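Local coordinates for 3-phytase (Klebsiella pneumoniae, PDB 2WNH), which probably removes phosphate from phytate (inositol hexakisphosphate), starting at the 3-position, as a member of the histidine acid phosphatase family, at residues W218-L224 and L345-R349. The protein carries 3 engineered substitutions. Residues are numbered along the deposited sequence.
Sequences WSENLPL and LDDLR
The C-terminal end of helix 204-219 and the loop after it receive the fully extended side chain of Arg-349 (chi1 to chi3 all t, chi4 86°) from the short helix 345-349; Ser-219 and Arg-349 approach most closely, CA to CA 4.4 Å. Trp-218 (chi1 t, chi2 -95°) stacks its indole face on the Arg-349 guanidinium, a cation-pi pair: Arg-349 CZ stands 4.3 Å from the six-membered ring centroid, planes at 25°, and CD makes a CH-pi contact with the five-membered ring. At the ring edge Trp-218 NE1 donates a weak hydrogen bond to Asp-346 OD1 (3.1 Å). Trp-218 O accepts a hydrogen bond from Arg-349 NH1 (3.0 Å), and Ser-219 O takes a CA-H...O contact from Arg-349 CA (3.4 Å). Asn-221, first to leave helical phi/psi, has positive phi (64°) in a Schellman motif, its N hydrogen-bonded to Trp-218 O (3.1 Å); its OD1 lies over the guanidinium face opposite Trp-218, yet hydrogen-bonds to Gly-117 N of the second subunit. The chain then extends, and Leu-222 O accepts hydrogen bonds from Arg-349 NH2 (2.9 Å) and, weakly, NH1 (3.3 Å). One guanidinium thus joins a last-turn carbonyl to a loop carbonyl. Arg-349 NE hydrogen-bonds to Gly-115 O of the second subunit, placing the contact at a subunit interface, while helix 235-239 packs on Trp-218 and His-59 of helix 58-77 hydrogen-bonds to Leu-348 O.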
loop_
_atom_site.group_PDB
_atom_site.type_symbol
_atom_site.label_atom_id
_atom_site.label_comp_id
_atom_site.label_asym_id
_atom_site.label_seq_id
_atom_site.Cartn_x
_atom_site.Cartn_y
_atom_site.Cartn_z
ATOM N N TRP B 218 -33.305 5.566 -5.427
ATOM C CA TRP B 218 -32.484 5.455 -6.647
ATOM C C TRP B 218 -31.006 5.498 -6.266
ATOM O O TRP B 218 -30.203 4.637 -6.651
ATOM C CB TRP B 218 -32.773 6.579 -7.670
ATOM C CG TRP B 218 -31.941 6.382 -8.934
ATOM C CD1 TRP B 218 -30.726 6.954 -9.234
ATOM C CD2 TRP B 218 -32.238 5.482 -10.012
ATOM N NE1 TRP B 218 -30.266 6.477 -10.446
ATOM C CE2 TRP B 218 -31.182 5.585 -10.950
ATOM C CE3 TRP B 218 -33.319 4.624 -10.292
ATOM C CZ2 TRP B 218 -31.158 4.837 -12.145
ATOM C CZ3 TRP B 218 -33.294 3.877 -11.491
ATOM C CH2 TRP B 218 -32.220 3.997 -12.397
ATOM N N SER B 219 -30.658 6.529 -5.506
ATOM C CA SER B 219 -29.265 6.791 -5.132
ATOM C C SER B 219 -28.681 5.668 -4.282
ATOM O O SER B 219 -27.462 5.404 -4.344
ATOM C CB SER B 219 -29.180 8.113 -4.368
ATOM O OG SER B 219 -29.684 9.163 -5.178
ATOM N N GLU B 220 -29.549 5.039 -3.495
ATOM C CA GLU B 220 -29.241 3.894 -2.620
ATOM C C GLU B 220 -28.878 2.607 -3.379
ATOM O O GLU B 220 -28.327 1.666 -2.799
ATOM C CB GLU B 220 -30.467 3.621 -1.709
ATOM C CG GLU B 220 -30.406 2.369 -0.798
ATOM C CD GLU B 220 -29.496 2.557 0.420
ATOM O OE1 GLU B 220 -28.805 3.582 0.513
ATOM O OE2 GLU B 220 -29.483 1.667 1.311
ATOM N N ASN B 221 -29.236 2.540 -4.656
ATOM C CA ASN B 221 -29.202 1.242 -5.367
ATOM C C ASN B 221 -30.199 0.197 -4.804
ATOM O O ASN B 221 -29.906 -1.019 -4.751
ATOM C CB ASN B 221 -27.757 0.673 -5.442
ATOM C CG ASN B 221 -27.614 -0.415 -6.510
ATOM O OD1 ASN B 221 -28.382 -0.447 -7.480
ATOM N ND2 ASN B 221 -26.640 -1.319 -6.332
ATOM N N LEU B 222 -31.380 0.659 -4.361
ATOM C CA LEU B 222 -32.488 -0.277 -4.087
ATOM C C LEU B 222 -32.843 -1.023 -5.372
ATOM O O LEU B 222 -32.779 -0.447 -6.463
ATOM C CB LEU B 222 -33.758 0.477 -3.640
ATOM C CG LEU B 222 -33.851 1.048 -2.229
ATOM C CD1 LEU B 222 -35.246 1.641 -2.005
ATOM C CD2 LEU B 222 -33.549 0.046 -1.105
ATOM N N PRO B 223 -33.211 -2.306 -5.243
ATOM C CA PRO B 223 -33.803 -3.026 -6.384
ATOM C C PRO B 223 -34.962 -2.224 -6.950
ATOM O O PRO B 223 -35.682 -1.594 -6.173
ATOM C CB PRO B 223 -34.323 -4.310 -5.743
ATOM C CG PRO B 223 -33.400 -4.545 -4.573
ATOM C CD PRO B 223 -33.092 -3.160 -4.047
ATOM N N LEU B 224 -35.141 -2.251 -8.273
ATOM C CA LEU B 224 -36.212 -1.474 -8.922
ATOM C C LEU B 224 -37.600 -1.864 -8.424
ATOM O O LEU B 224 -38.493 -1.014 -8.318
ATOM C CB LEU B 224 -36.155 -1.622 -10.434
ATOM C CG LEU B 224 -34.878 -1.126 -11.134
ATOM C CD1 LEU B 224 -35.005 -1.331 -12.630
ATOM C CD2 LEU B 224 -34.524 0.335 -10.806
ATOM N N LEU B 345 -26.909 11.238 -10.189
ATOM C CA LEU B 345 -27.779 10.162 -9.728
ATOM C C LEU B 345 -27.200 8.768 -9.992
ATOM O O LEU B 345 -27.236 7.900 -9.110
ATOM C CB LEU B 345 -29.147 10.275 -10.418
ATOM C CG LEU B 345 -30.027 11.399 -9.889
ATOM C CD1 LEU B 345 -31.082 11.730 -10.948
ATOM C CD2 LEU B 345 -30.672 11.022 -8.570
ATOM N N ASP B 346 -26.696 8.542 -11.198
ATOM C CA ASP B 346 -26.166 7.205 -11.494
ATOM C C ASP B 346 -24.832 6.952 -10.785
ATOM O O ASP B 346 -24.562 5.826 -10.373
ATOM C CB ASP B 346 -26.095 6.919 -13.004
ATOM C CG ASP B 346 -27.452 6.493 -13.580
ATOM O OD1 ASP B 346 -28.323 5.993 -12.808
ATOM O OD2 ASP B 346 -27.638 6.678 -14.793
ATOM N N ASP B 347 -24.025 7.998 -10.615
ATOM C CA ASP B 347 -22.742 7.876 -9.891
ATOM C C ASP B 347 -22.974 7.459 -8.432
ATOM O O ASP B 347 -22.227 6.624 -7.893
ATOM C CB ASP B 347 -21.922 9.169 -10.008
ATOM C CG ASP B 347 -21.151 9.256 -11.348
ATOM O OD1 ASP B 347 -21.192 8.300 -12.166
ATOM O OD2 ASP B 347 -20.489 10.271 -11.578
ATOM N N LEU B 348 -24.017 8.013 -7.806
ATOM C CA LEU B 348 -24.381 7.631 -6.433
ATOM C C LEU B 348 -24.869 6.190 -6.416
ATOM O O LEU B 348 -24.422 5.403 -5.597
ATOM C CB LEU B 348 -25.472 8.554 -5.878
ATOM C CG LEU B 348 -24.961 9.948 -5.541
ATOM C CD1 LEU B 348 -26.163 10.886 -5.326
ATOM C CD2 LEU B 348 -24.035 9.972 -4.315
ATOM N N ARG B 349 -25.771 5.849 -7.347
ATOM C CA ARG B 349 -26.312 4.501 -7.419
ATOM C C ARG B 349 -25.199 3.464 -7.599
ATOM O O ARG B 349 -25.251 2.386 -6.994
ATOM C CB ARG B 349 -27.333 4.392 -8.557
ATOM C CG ARG B 349 -28.080 3.052 -8.580
ATOM C CD ARG B 349 -29.249 3.083 -9.549
ATOM N NE ARG B 349 -29.927 1.784 -9.620
ATOM C CZ ARG B 349 -30.899 1.369 -8.808
ATOM N NH1 ARG B 349 -31.356 2.153 -7.829
ATOM N NH2 ARG B 349 -31.445 0.159 -8.992
#